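Local coordinates for protein putative aldehyde dehydrogenase (Burkholderia cenocepacia, PDB 4YWE) that probably oxidises aldehydes with NAD or NADP as acceptor, as a member of the aldehyde dehydrogenase family, and binds calcium ions, at residues 345-350 against 383-388; 350-355 against 374-379; 332-337 against 367-372; 379-384 against 396-401. One frame throughout, in Å; residues are numbered along the deposited sequence.

Contact 1 (345-350 against 383-388); sequences SDAQHD and HRLAQE
His383 NE2 donates to Asp350 OD2 at 2.8 Å, and the bond is nearly straight, with 166° at the hydrogen. Asp350 OD2 lies close to the ring plane and accepts through its anti lone pair. The carboxylate itself is turned 72° from the imidazole. At the other ring nitrogen, His383 ND1 accepts from Leu385 N at 3.0 Å, the donor somewhat tilted from the ring plane, which makes His383 the N-cap of the short helix 384-387. The ring is thus gripped at both nitrogens. With ND1 as acceptor and NE2 as donor, a neutral imidazole with its proton on NE2 is the likely form. CG of His383 stands anti to the backbone N (chi1 -168°), which puts CG on the side of helix 334-349.

Asp346 and Arg384 form a second, looser polar link. Asp346 OD2 lies 3.9 Å from Arg384 NH1 and well out of the guanidinium plane, so only charge attraction acts directly. A water near both groups is a doubtful bridge, as it sits too close to Arg384 NH1. Glu388 is a second carboxylate partner of Arg384. Beside these polar groups, Ala347 CB packs on Leu385 CD2 at 4.1 Å.

Asp346 and Asp350 are calcium ligands in a structure of this protein, though no ion is bound to them in this chain. The contact lays the end of helix 334-349 beside helix 384-387, and both Ala347 and Leu385 rest on Leu376 of strand 374-376.

Contact 2 (350-355 against 374-379); sequences DGIPMA and ALLRDV
Pro353 CB packs at 3.9 Å on CG of Arg377, whose guanidinium has the carboxylate carbon of Asp378 at its edge, in plane. Arg377 NE donates to Asp378 OD2 at 2.8 Å, from 48° above the carboxylate plane. NH2 of Arg377 also pairs with Glu304, while Tyr303 and Val307 of helix 303-315 touch the same side chain.

The backbones pair beside this charged cluster. Arg377 N donates to Pro353 O at 3.0 Å, nearly in line with the carbonyl. Ala355 N to Leu375 O is weak because its angle is only 120°. Between these bonds, Met354 and Leu376 form an antiparallel non-hydrogen-bonded pair, with both side chains on one face of the sheet.

Met354 is bent at its last torsion (chi3 -68°), and its CE reaches Ala374 CB at 3.9 Å and Leu376 CD1. Ile352 crosses Leu376 at about a right angle, with Ile352 CG2 3.7 Å from Leu376 CD2. The same CG2 meets Val379 CG2.

Ile352 and Leu376 also touch Ala347 of helix 334-349. The other side of the sheet is covered by helix 303-315, where Leu375 packs on Leu310 and Phe314. Helices on both faces are characteristic of the alpha/beta sheet of the aldehyde dehydrogenase catalytic domain, here near its 318-319 edge.

Contact 3 (332-337 against 367-372); sequences INAKQQ and SGFYQA
The N-terminus of helix 334-349 is the element in play: Asn333 is its N-cap, and Phe369 lays its ring on the first turn. Asn333 OD1 accepts from Gln336 N at 2.9 Å, a capping bond made inside the helix segment. Asn333 CA sits over the Phe369 ring as a CH-pi contact, 4.0 Å from the centroid. Asn333 C and Ala334 N lie over the same face, nearer the rim. Ser367 O lies over the opposite face. Ala334 CB meets the Phe369 ring at CE1, 3.8 Å away.

Gln337 comes to the edge of this ring. Its chain is extended, and its amide plane stands 89° from the ring. Gln337 OE1 lies near the ring plane, 3.7 Å from Phe369 CB. Gln337 NE2 donates to Tyr370 O at 3.1 Å, with 138° at the hydrogen, and the donor stands above the carbonyl plane.

A calcium ion is bound nearby by Val32, Asp99 and Asp185. Asn333 ND2 makes a weak hydrogen bond to Asp185 OD1, consistent with a second-shell place for the cap. The buried Gln337 amide splits its two ends: one N-H of NE2 is taken by a carbonyl, while OE1 lies against C-H groups of Phe369, at CA, CB and the ring edge, which probably carry a slight positive charge.

Contact 4 (379-384 against 396-401); sequences VPPSHR and AAMRFV
Val379 and Met398 set their side chains obliquely against each other, with the methionine methyl as the meeting point. Met398 CE lies 4.0 Å from Val379 CB. Met398 CE is nearer still to the backbone, 3.3 Å from Val379 O. Two torsions bring it there. CG of Met398 sits between the backbone N and the carbonyl carbon (chi1 66°), and the bend at chi3 (72°) folds CE back toward the valine. Met398 SD also lies near Val379 O and touches Pro381 CG at 4.1 Å, again at an oblique angle. Of the valine branches, CG1 lies on the Met398 CE side, while Val379 CG2 packs on Ala396 CB at 3.9 Å.

One backbone bond crosses between the segments. Val379 N donates to Ala397 O at 3.1 Å with 166° at the hydrogen. The bond continues the parallel pairing with strand 394-400 past the end of strand 374-376, but irregularly, with Asp378 at positive phi between. After Val379 the chain leaves the sheet. Residues Pro380 to His383 form a type I beta turn, closed by His383 N to Pro380 O at 3.0 Å, and this leads into helix 384-387.

Met398 also touches Ala386 of that helix and Leu297 of strand 293-299. Pro381 reaches Leu409 of helix 403-410.

How the contacts relate
Contacts 1, 2 and 4 form one cluster, with centres 9 to 10 Å apart. Asp350 belongs to contacts 1 and 2, Val379 to contacts 2 and 4, and His383 and Arg384 to contacts 1 and 4. Ala347 O and Ile352 N, 2.9 Å apart, join contact 1 to contact 2. Leu376 O and Ala397 N, also 2.9 Å apart, join contact 2 to contact 4. Contact 3 stands apart, its centre 19 Å from that of contact 1, but both use helix 334-349. Contact 3 lies at the helix start, with the Ile332 side chain about 5 Å from the bound calcium. Contact 1 holds Asp346 and Asp350, at the helix end and just past it. They are two ligands of a second calcium site, with no ion modelled in this chain.

Contact 1 (345-350 against 383-388)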
loop_
_atom_site.group_PDB
_atom_site.type_symbol
_atom_site.label_atom_id
_atom_site.label_comp_id
_atom_site.label_asym_id
_atom_site.label_seq_id
_atom_site.Cartn_x
_atom_site.Cartn_y
_atom_site.Cartn_z
ATOM N N SER A 345 31.554 24.740 -30.437
ATOM C CA SER A 345 32.217 25.918 -30.987
ATOM C C SER A 345 32.163 27.088 -30.009
ATOM O O SER A 345 33.131 27.837 -29.875
ATOM C CB SER A 345 31.585 26.321 -32.323
ATOM O OG SER A 345 30.234 26.713 -32.155
ATOM N N ASP A 346 31.030 27.245 -29.332
ATOM C CA ASP A 346 30.885 28.289 -28.322
ATOM C C ASP A 346 31.829 28.045 -27.153
ATOM O O ASP A 346 32.420 28.981 -26.614
ATOM C CB ASP A 346 29.442 28.365 -27.819
ATOM C CG ASP A 346 28.498 28.974 -28.836
ATOM O OD1 ASP A 346 28.971 29.731 -29.709
ATOM O OD2 ASP A 346 27.283 28.699 -28.757
ATOM N N ALA A 347 31.966 26.781 -26.767
ATOM C CA ALA A 347 32.831 26.404 -25.656
ATOM C C ALA A 347 34.297 26.658 -25.992
ATOM O O ALA A 347 35.064 27.131 -25.150
ATOM C CB ALA A 347 32.617 24.944 -25.292
ATOM N N GLN A 348 34.679 26.344 -27.226
ATOM C CA GLN A 348 36.053 26.535 -27.678
ATOM C C GLN A 348 36.395 28.017 -27.777
ATOM O O GLN A 348 37.529 28.420 -27.521
ATOM C CB GLN A 348 36.273 25.853 -29.030
ATOM N N HIS A 349 35.408 28.825 -28.150
ATOM C CA HIS A 349 35.602 30.264 -28.279
ATOM C C HIS A 349 35.763 30.913 -26.909
ATOM O O HIS A 349 36.489 31.893 -26.756
ATOM C CB HIS A 349 34.430 30.896 -29.033
ATOM C CG HIS A 349 34.588 32.366 -29.278
ATOM N ND1 HIS A 349 34.194 33.319 -28.364
ATOM C CD2 HIS A 349 35.090 33.044 -30.337
ATOM C CE1 HIS A 349 34.451 34.522 -28.848
ATOM N NE2 HIS A 349 34.995 34.382 -30.043
ATOM N N ASP A 350 35.084 30.354 -25.913
ATOM C CA ASP A 350 35.120 30.896 -24.559
ATOM C C ASP A 350 36.300 30.348 -23.763
ATOM O O ASP A 350 36.452 30.647 -22.580
ATOM C CB ASP A 350 33.809 30.595 -23.830
ATOM C CG ASP A 350 32.610 31.237 -24.500
ATOM O OD1 ASP A 350 32.782 32.298 -25.136
ATOM O OD2 ASP A 350 31.497 30.680 -24.395
ATOM N N HIS A 383 28.134 28.459 -17.295
ATOM C CA HIS A 383 28.261 28.433 -18.748
ATOM C C HIS A 383 27.142 27.596 -19.364
ATOM O O HIS A 383 26.654 26.647 -18.747
ATOM C CB HIS A 383 29.631 27.888 -19.165
ATOM C CG HIS A 383 29.944 28.094 -20.614
ATOM N ND1 HIS A 383 29.591 27.186 -21.589
ATOM C CD2 HIS A 383 30.574 29.107 -21.255
ATOM C CE1 HIS A 383 29.991 27.628 -22.768
ATOM N NE2 HIS A 383 30.591 28.792 -22.593
ATOM N N ARG A 384 26.742 27.958 -20.581
ATOM C CA ARG A 384 25.655 27.283 -21.287
ATOM C C ARG A 384 25.916 25.785 -21.455
ATOM O O ARG A 384 24.983 24.980 -21.464
ATOM C CB ARG A 384 25.434 27.940 -22.654
ATOM C CG ARG A 384 24.421 27.237 -23.545
ATOM C CD ARG A 384 24.073 28.080 -24.762
ATOM N NE ARG A 384 23.041 27.453 -25.585
ATOM C CZ ARG A 384 23.289 26.691 -26.645
ATOM N NH1 ARG A 384 24.538 26.458 -27.022
ATOM N NH2 ARG A 384 22.284 26.161 -27.330
ATOM N N LEU A 385 27.187 25.416 -21.575
ATOM C CA LEU A 385 27.569 24.015 -21.721
ATOM C C LEU A 385 27.172 23.195 -20.496
ATOM O O LEU A 385 26.859 22.011 -20.607
ATOM C CB LEU A 385 29.076 23.896 -21.966
ATOM C CG LEU A 385 29.613 22.492 -22.257
ATOM C CD1 LEU A 385 29.024 21.949 -23.551
ATOM C CD2 LEU A 385 31.132 22.488 -22.312
ATOM N N ALA A 386 27.179 23.832 -19.328
ATOM C CA ALA A 386 26.885 23.140 -18.077
ATOM C C ALA A 386 25.467 23.419 -17.583
ATOM O O ALA A 386 25.064 22.928 -16.529
ATOM C CB ALA A 386 27.898 23.532 -17.010
ATOM N N GLN A 387 24.714 24.204 -18.347
ATOM C CA GLN A 387 23.368 24.599 -17.943
ATOM C C GLN A 387 22.291 24.049 -18.874
ATOM O O GLN A 387 21.206 23.680 -18.427
ATOM C CB GLN A 387 23.264 26.126 -17.871
ATOM C CG GLN A 387 23.954 26.741 -16.663
ATOM C CD GLN A 387 23.180 26.518 -15.376
ATOM O OE1 GLN A 387 21.955 26.394 -15.392
ATOM N NE2 GLN A 387 23.890 26.464 -14.257
ATOM N N GLU A 388 22.592 23.996 -20.169
ATOM C CA GLU A 388 21.608 23.569 -21.160
ATOM C C GLU A 388 21.903 22.172 -21.700
ATOM O O GLU A 388 23.059 21.752 -21.771
ATOM C CB GLU A 388 21.544 24.573 -22.313
ATOM C CG GLU A 388 21.146 25.978 -21.883
ATOM C CD GLU A 388 21.007 26.933 -23.052
ATOM O OE1 GLU A 388 21.106 26.478 -24.211
ATOM O OE2 GLU A 388 20.801 28.142 -22.812
HETATM O O HOH W 1 26.736 27.257 -26.395
#

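Contact 2 (350-355 against 374-379)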
loop_
_atom_site.group_PDB
_atom_site.type_symbol
_atom_site.label_atom_id
_atom_site.label_comp_id
_atom_site.label_asym_id
_atom_site.label_seq_id
_atom_site.Cartn_x
_atom_site.Cartn_y
_atom_site.Cartn_z
ATOM N N ASP A 350 35.084 30.354 -25.913
ATOM C CA ASP A 350 35.120 30.896 -24.559
ATOM C C ASP A 350 36.300 30.348 -23.763
ATOM O O ASP A 350 36.452 30.647 -22.580
ATOM C CB ASP A 350 33.809 30.595 -23.830
ATOM C CG ASP A 350 32.610 31.237 -24.500
ATOM O OD1 ASP A 350 32.782 32.298 -25.136
ATOM O OD2 ASP A 350 31.497 30.680 -24.395
ATOM N N GLY A 351 37.132 29.543 -24.413
ATOM C CA GLY A 351 38.345 29.041 -23.793
ATOM C C GLY A 351 38.173 27.809 -22.924
ATOM O O GLY A 351 38.995 27.546 -22.046
ATOM N N ILE A 352 37.106 27.052 -23.160
ATOM C CA ILE A 352 36.906 25.798 -22.447
ATOM C C ILE A 352 37.710 24.703 -23.135
ATOM O O ILE A 352 37.434 24.354 -24.284
ATOM C CB ILE A 352 35.420 25.421 -22.364
ATOM C CG1 ILE A 352 34.625 26.525 -21.665
ATOM C CG2 ILE A 352 35.253 24.101 -21.631
ATOM C CD1 ILE A 352 33.147 26.229 -21.545
ATOM N N PRO A 353 38.713 24.156 -22.434
ATOM C CA PRO A 353 39.604 23.149 -23.018
ATOM C C PRO A 353 38.899 21.825 -23.290
ATOM O O PRO A 353 38.190 21.313 -22.425
ATOM C CB PRO A 353 40.690 22.967 -21.946
ATOM C CG PRO A 353 40.531 24.129 -21.009
ATOM C CD PRO A 353 39.080 24.472 -21.044
ATOM N N MET A 354 39.090 21.282 -24.488
ATOM C CA MET A 354 38.614 19.942 -24.789
ATOM C C MET A 354 39.704 18.940 -24.428
ATOM O O MET A 354 40.693 18.800 -25.148
ATOM C CB MET A 354 38.223 19.812 -26.262
ATOM C CG MET A 354 37.755 18.421 -26.656
ATOM S SD MET A 354 37.172 18.335 -28.359
ATOM C CE MET A 354 35.686 19.332 -28.260
ATOM N N ALA A 355 39.521 18.259 -23.300
ATOM C CA ALA A 355 40.523 17.334 -22.782
ATOM C C ALA A 355 40.785 16.188 -23.751
ATOM O O ALA A 355 41.929 15.783 -23.947
ATOM C CB ALA A 355 40.087 16.789 -21.428
ATOM N N ALA A 374 32.932 13.981 -26.874
ATOM C CA ALA A 374 33.871 15.023 -26.480
ATOM C C ALA A 374 33.920 15.198 -24.969
ATOM O O ALA A 374 32.886 15.239 -24.302
ATOM C CB ALA A 374 33.505 16.340 -27.150
ATOM N N LEU A 375 35.133 15.300 -24.436
ATOM C CA LEU A 375 35.334 15.548 -23.015
ATOM C C LEU A 375 35.928 16.931 -22.793
ATOM O O LEU A 375 37.064 17.196 -23.185
ATOM C CB LEU A 375 36.247 14.485 -22.404
ATOM C CG LEU A 375 36.688 14.756 -20.964
ATOM C CD1 LEU A 375 35.508 14.666 -20.004
ATOM C CD2 LEU A 375 37.795 13.803 -20.556
ATOM N N LEU A 376 35.157 17.811 -22.162
ATOM C CA LEU A 376 35.631 19.156 -21.862
ATOM C C LEU A 376 35.822 19.336 -20.360
ATOM O O LEU A 376 35.072 18.779 -19.557
ATOM C CB LEU A 376 34.664 20.210 -22.407
ATOM C CG LEU A 376 34.648 20.382 -23.930
ATOM C CD1 LEU A 376 33.739 19.358 -24.602
ATOM C CD2 LEU A 376 34.245 21.796 -24.312
ATOM N N ARG A 377 36.830 20.118 -19.989
ATOM C CA ARG A 377 37.201 20.276 -18.589
ATOM C C ARG A 377 37.139 21.730 -18.140
ATOM O O ARG A 377 37.088 22.641 -18.967
ATOM C CB ARG A 377 38.608 19.726 -18.351
ATOM C CG ARG A 377 39.669 20.352 -19.243
ATOM C CD ARG A 377 41.064 20.022 -18.750
ATOM N NE ARG A 377 41.270 20.495 -17.385
ATOM C CZ ARG A 377 42.147 19.969 -16.538
ATOM N NH1 ARG A 377 42.900 18.945 -16.913
ATOM N NH2 ARG A 377 42.266 20.464 -15.314
ATOM N N ASP A 378 37.148 21.928 -16.824
ATOM C CA ASP A 378 37.148 23.258 -16.218
ATOM C C ASP A 378 35.951 24.076 -16.685
ATOM O O ASP A 378 36.034 25.295 -16.819
ATOM C CB ASP A 378 38.452 23.993 -16.540
ATOM C CG ASP A 378 39.681 23.191 -16.159
ATOM O OD1 ASP A 378 39.693 22.604 -15.057
ATOM O OD2 ASP A 378 40.632 23.139 -16.966
ATOM N N VAL A 379 34.841 23.390 -16.935
ATOM C CA VAL A 379 33.628 24.034 -17.416
ATOM C C VAL A 379 33.012 24.893 -16.320
ATOM O O VAL A 379 32.680 24.388 -15.247
ATOM C CB VAL A 379 32.612 22.995 -17.919
ATOM C CG1 VAL A 379 31.358 23.685 -18.430
ATOM C CG2 VAL A 379 33.231 22.124 -19.006
#

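Contact 3 (332-337 against 367-372)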
loop_
_atom_site.group_PDB
_atom_site.type_symbol
_atom_site.label_atom_id
_atom_site.label_comp_id
_atom_site.label_asym_id
_atom_site.label_seq_id
_atom_site.Cartn_x
_atom_site.Cartn_y
_atom_site.Cartn_z
ATOM N N ILE A 332 20.920 11.742 -34.955
ATOM C CA ILE A 332 19.665 11.430 -35.632
ATOM C C ILE A 332 19.495 12.193 -36.953
ATOM O O ILE A 332 18.909 11.666 -37.899
ATOM C CB ILE A 332 18.464 11.677 -34.688
ATOM C CG1 ILE A 332 17.177 11.100 -35.284
ATOM C CG2 ILE A 332 18.310 13.151 -34.366
ATOM C CD1 ILE A 332 17.226 9.604 -35.505
ATOM N N ASN A 333 20.014 13.417 -37.031
ATOM C CA ASN A 333 19.930 14.196 -38.265
ATOM C C ASN A 333 20.905 15.372 -38.282
ATOM O O ASN A 333 21.709 15.541 -37.366
ATOM C CB ASN A 333 18.497 14.700 -38.491
ATOM C CG ASN A 333 17.943 15.470 -37.304
ATOM O OD1 ASN A 333 18.671 16.165 -36.598
ATOM N ND2 ASN A 333 16.638 15.347 -37.084
ATOM N N ALA A 334 20.821 16.181 -39.334
ATOM C CA ALA A 334 21.721 17.315 -39.514
ATOM C C ALA A 334 21.409 18.449 -38.543
ATOM O O ALA A 334 22.312 19.157 -38.095
ATOM C CB ALA A 334 21.650 17.817 -40.949
ATOM N N LYS A 335 20.130 18.621 -38.225
ATOM C CA LYS A 335 19.701 19.680 -37.316
ATOM C C LYS A 335 20.268 19.473 -35.915
ATOM O O LYS A 335 20.659 20.429 -35.245
ATOM C CB LYS A 335 18.174 19.751 -37.259
ATOM N N GLN A 336 20.313 18.219 -35.478
ATOM C CA GLN A 336 20.851 17.894 -34.162
ATOM C C GLN A 336 22.374 17.913 -34.177
ATOM O O GLN A 336 23.005 18.253 -33.176
ATOM C CB GLN A 336 20.340 16.530 -33.697
ATOM C CG GLN A 336 18.864 16.517 -33.337
ATOM C CD GLN A 336 18.544 17.403 -32.149
ATOM O OE1 GLN A 336 17.695 18.290 -32.233
ATOM N NE2 GLN A 336 19.220 17.163 -31.033
ATOM N N GLN A 337 22.960 17.544 -35.312
ATOM C CA GLN A 337 24.410 17.561 -35.467
ATOM C C GLN A 337 24.944 18.989 -35.404
ATOM O O GLN A 337 25.985 19.247 -34.798
ATOM C CB GLN A 337 24.821 16.906 -36.788
ATOM C CG GLN A 337 26.326 16.752 -36.955
ATOM C CD GLN A 337 26.713 16.241 -38.331
ATOM O OE1 GLN A 337 26.020 16.494 -39.316
ATOM N NE2 GLN A 337 27.825 15.519 -38.403
ATOM N N SER A 367 28.371 11.579 -45.798
ATOM C CA SER A 367 27.024 12.138 -45.803
ATOM C C SER A 367 26.288 11.838 -44.500
ATOM O O SER A 367 25.222 12.395 -44.236
ATOM C CB SER A 367 26.230 11.598 -46.994
ATOM O OG SER A 367 26.284 10.183 -47.042
ATOM N N GLY A 368 26.860 10.952 -43.690
ATOM C CA GLY A 368 26.291 10.630 -42.396
ATOM C C GLY A 368 26.460 11.763 -41.403
ATOM O O GLY A 368 27.253 12.678 -41.626
ATOM N N PHE A 369 25.714 11.704 -40.306
ATOM C CA PHE A 369 25.762 12.754 -39.295
ATOM C C PHE A 369 26.546 12.287 -38.073
ATOM O O PHE A 369 25.976 12.052 -37.007
ATOM C CB PHE A 369 24.345 13.171 -38.896
ATOM C CG PHE A 369 23.384 13.214 -40.047
ATOM C CD1 PHE A 369 23.445 14.235 -40.981
ATOM C CD2 PHE A 369 22.419 12.230 -40.197
ATOM C CE1 PHE A 369 22.562 14.274 -42.045
ATOM C CE2 PHE A 369 21.533 12.266 -41.257
ATOM C CZ PHE A 369 21.604 13.289 -42.183
ATOM N N TYR A 370 27.860 12.163 -38.236
ATOM C CA TYR A 370 28.706 11.606 -37.189
ATOM C C TYR A 370 29.311 12.682 -36.293
ATOM O O TYR A 370 29.749 13.733 -36.764
ATOM C CB TYR A 370 29.814 10.752 -37.809
ATOM C CG TYR A 370 29.284 9.540 -38.541
ATOM C CD1 TYR A 370 28.984 8.370 -37.856
ATOM C CD2 TYR A 370 29.069 9.570 -39.912
ATOM C CE1 TYR A 370 28.492 7.262 -38.516
ATOM C CE2 TYR A 370 28.578 8.463 -40.583
ATOM C CZ TYR A 370 28.291 7.313 -39.878
ATOM O OH TYR A 370 27.801 6.210 -40.537
ATOM N N GLN A 371 29.323 12.404 -34.994
ATOM C CA GLN A 371 29.898 13.310 -34.010
ATOM C C GLN A 371 30.623 12.515 -32.931
ATOM O O GLN A 371 30.005 11.751 -32.187
ATOM C CB GLN A 371 28.814 14.189 -33.384
ATOM C CG GLN A 371 29.287 14.999 -32.188
ATOM C CD GLN A 371 30.360 16.006 -32.551
ATOM O OE1 GLN A 371 30.110 16.960 -33.287
ATOM N NE2 GLN A 371 31.565 15.796 -32.037
ATOM N N ALA A 372 31.936 12.692 -32.855
ATOM C CA ALA A 372 32.746 11.990 -31.869
ATOM C C ALA A 372 32.451 12.503 -30.465
ATOM O O ALA A 372 32.238 13.700 -30.274
ATOM C CB ALA A 372 34.223 12.143 -32.192
#

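Contact 4 (379-384 against 396-401)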
loop_
_atom_site.group_PDB
_atom_site.type_symbol
_atom_site.label_atom_id
_atom_site.label_comp_id
_atom_site.label_asym_id
_atom_site.label_seq_id
_atom_site.Cartn_x
_atom_site.Cartn_y
_atom_site.Cartn_z
ATOM N N VAL A 379 34.841 23.390 -16.935
ATOM C CA VAL A 379 33.628 24.034 -17.416
ATOM C C VAL A 379 33.012 24.893 -16.320
ATOM O O VAL A 379 32.680 24.388 -15.247
ATOM C CB VAL A 379 32.612 22.995 -17.919
ATOM C CG1 VAL A 379 31.358 23.685 -18.430
ATOM C CG2 VAL A 379 33.231 22.124 -19.006
ATOM N N PRO A 380 32.860 26.199 -16.585
ATOM C CA PRO A 380 32.171 27.081 -15.638
ATOM C C PRO A 380 30.739 26.618 -15.406
ATOM O O PRO A 380 30.040 26.313 -16.371
ATOM C CB PRO A 380 32.203 28.446 -16.335
ATOM C CG PRO A 380 33.333 28.356 -17.311
ATOM C CD PRO A 380 33.348 26.926 -17.768
ATOM N N PRO A 381 30.313 26.549 -14.137
ATOM C CA PRO A 381 28.966 26.082 -13.787
ATOM C C PRO A 381 27.870 26.899 -14.464
ATOM O O PRO A 381 26.832 26.353 -14.836
ATOM C CB PRO A 381 28.915 26.264 -12.266
ATOM C CG PRO A 381 30.344 26.249 -11.832
ATOM C CD PRO A 381 31.110 26.889 -12.946
ATOM N N SER A 382 28.112 28.196 -14.626
ATOM C CA SER A 382 27.114 29.100 -15.183
ATOM C C SER A 382 27.153 29.135 -16.706
ATOM O O SER A 382 26.308 29.767 -17.339
ATOM C CB SER A 382 27.311 30.512 -14.627
ATOM O OG SER A 382 28.590 31.013 -14.970
ATOM N N HIS A 383 28.134 28.459 -17.295
ATOM C CA HIS A 383 28.261 28.433 -18.748
ATOM C C HIS A 383 27.142 27.596 -19.364
ATOM O O HIS A 383 26.654 26.647 -18.747
ATOM C CB HIS A 383 29.631 27.888 -19.165
ATOM C CG HIS A 383 29.944 28.094 -20.614
ATOM N ND1 HIS A 383 29.591 27.186 -21.589
ATOM C CD2 HIS A 383 30.574 29.107 -21.255
ATOM C CE1 HIS A 383 29.991 27.628 -22.768
ATOM N NE2 HIS A 383 30.591 28.792 -22.593
ATOM N N ARG A 384 26.742 27.958 -20.581
ATOM C CA ARG A 384 25.655 27.283 -21.287
ATOM C C ARG A 384 25.916 25.785 -21.455
ATOM O O ARG A 384 24.983 24.980 -21.464
ATOM C CB ARG A 384 25.434 27.940 -22.654
ATOM C CG ARG A 384 24.421 27.237 -23.545
ATOM C CD ARG A 384 24.073 28.080 -24.762
ATOM N NE ARG A 384 23.041 27.453 -25.585
ATOM C CZ ARG A 384 23.289 26.691 -26.645
ATOM N NH1 ARG A 384 24.538 26.458 -27.022
ATOM N NH2 ARG A 384 22.284 26.161 -27.330
ATOM N N ALA A 396 30.721 17.369 -19.631
ATOM C CA ALA A 396 31.294 18.555 -19.004
ATOM C C ALA A 396 31.870 18.207 -17.637
ATOM O O ALA A 396 31.164 17.689 -16.769
ATOM C CB ALA A 396 30.248 19.653 -18.880
ATOM N N ALA A 397 33.153 18.494 -17.448
ATOM C CA ALA A 397 33.835 18.161 -16.203
ATOM C C ALA A 397 34.232 19.411 -15.425
ATOM O O ALA A 397 34.674 20.404 -16.005
ATOM C CB ALA A 397 35.060 17.304 -16.487
ATOM N N MET A 398 34.071 19.348 -14.107
ATOM C CA MET A 398 34.446 20.441 -13.217
ATOM C C MET A 398 34.643 19.896 -11.805
ATOM O O MET A 398 34.200 18.789 -11.498
ATOM C CB MET A 398 33.381 21.538 -13.223
ATOM C CG MET A 398 32.050 21.097 -12.642
ATOM S SD MET A 398 30.722 22.277 -12.943
ATOM C CE MET A 398 30.444 22.037 -14.697
ATOM N N ARG A 399 35.297 20.672 -10.948
ATOM C CA ARG A 399 35.612 20.207 -9.599
ATOM C C ARG A 399 34.707 20.820 -8.528
ATOM O O ARG A 399 34.033 21.823 -8.768
ATOM C CB ARG A 399 37.076 20.509 -9.266
ATOM C CG ARG A 399 37.399 21.992 -9.171
ATOM C CD ARG A 399 38.862 22.219 -8.820
ATOM N NE ARG A 399 39.129 23.609 -8.461
ATOM C CZ ARG A 399 40.283 24.047 -7.968
ATOM N NH1 ARG A 399 41.288 23.205 -7.773
ATOM N NH2 ARG A 399 40.433 25.331 -7.669
ATOM N N PHE A 400 34.692 20.198 -7.352
ATOM C CA PHE A 400 34.024 20.761 -6.180
ATOM C C PHE A 400 34.861 20.499 -4.930
ATOM O O PHE A 400 35.639 19.546 -4.885
ATOM C CB PHE A 400 32.606 20.194 -6.018
ATOM C CG PHE A 400 32.556 18.717 -5.710
ATOM C CD1 PHE A 400 32.677 18.257 -4.407
ATOM C CD2 PHE A 400 32.356 17.793 -6.721
ATOM C CE1 PHE A 400 32.622 16.906 -4.122
ATOM C CE2 PHE A 400 32.298 16.438 -6.443
ATOM C CZ PHE A 400 32.431 15.995 -5.141
ATOM N N VAL A 401 34.693 21.341 -3.915
ATOM C CA VAL A 401 35.523 21.254 -2.719
ATOM C C VAL A 401 34.898 20.343 -1.659
ATOM O O VAL A 401 35.606 19.579 -1.001
ATOM C CB VAL A 401 35.809 22.665 -2.140
ATOM C CG1 VAL A 401 34.516 23.413 -1.845
ATOM C CG2 VAL A 401 36.683 22.573 -0.896
#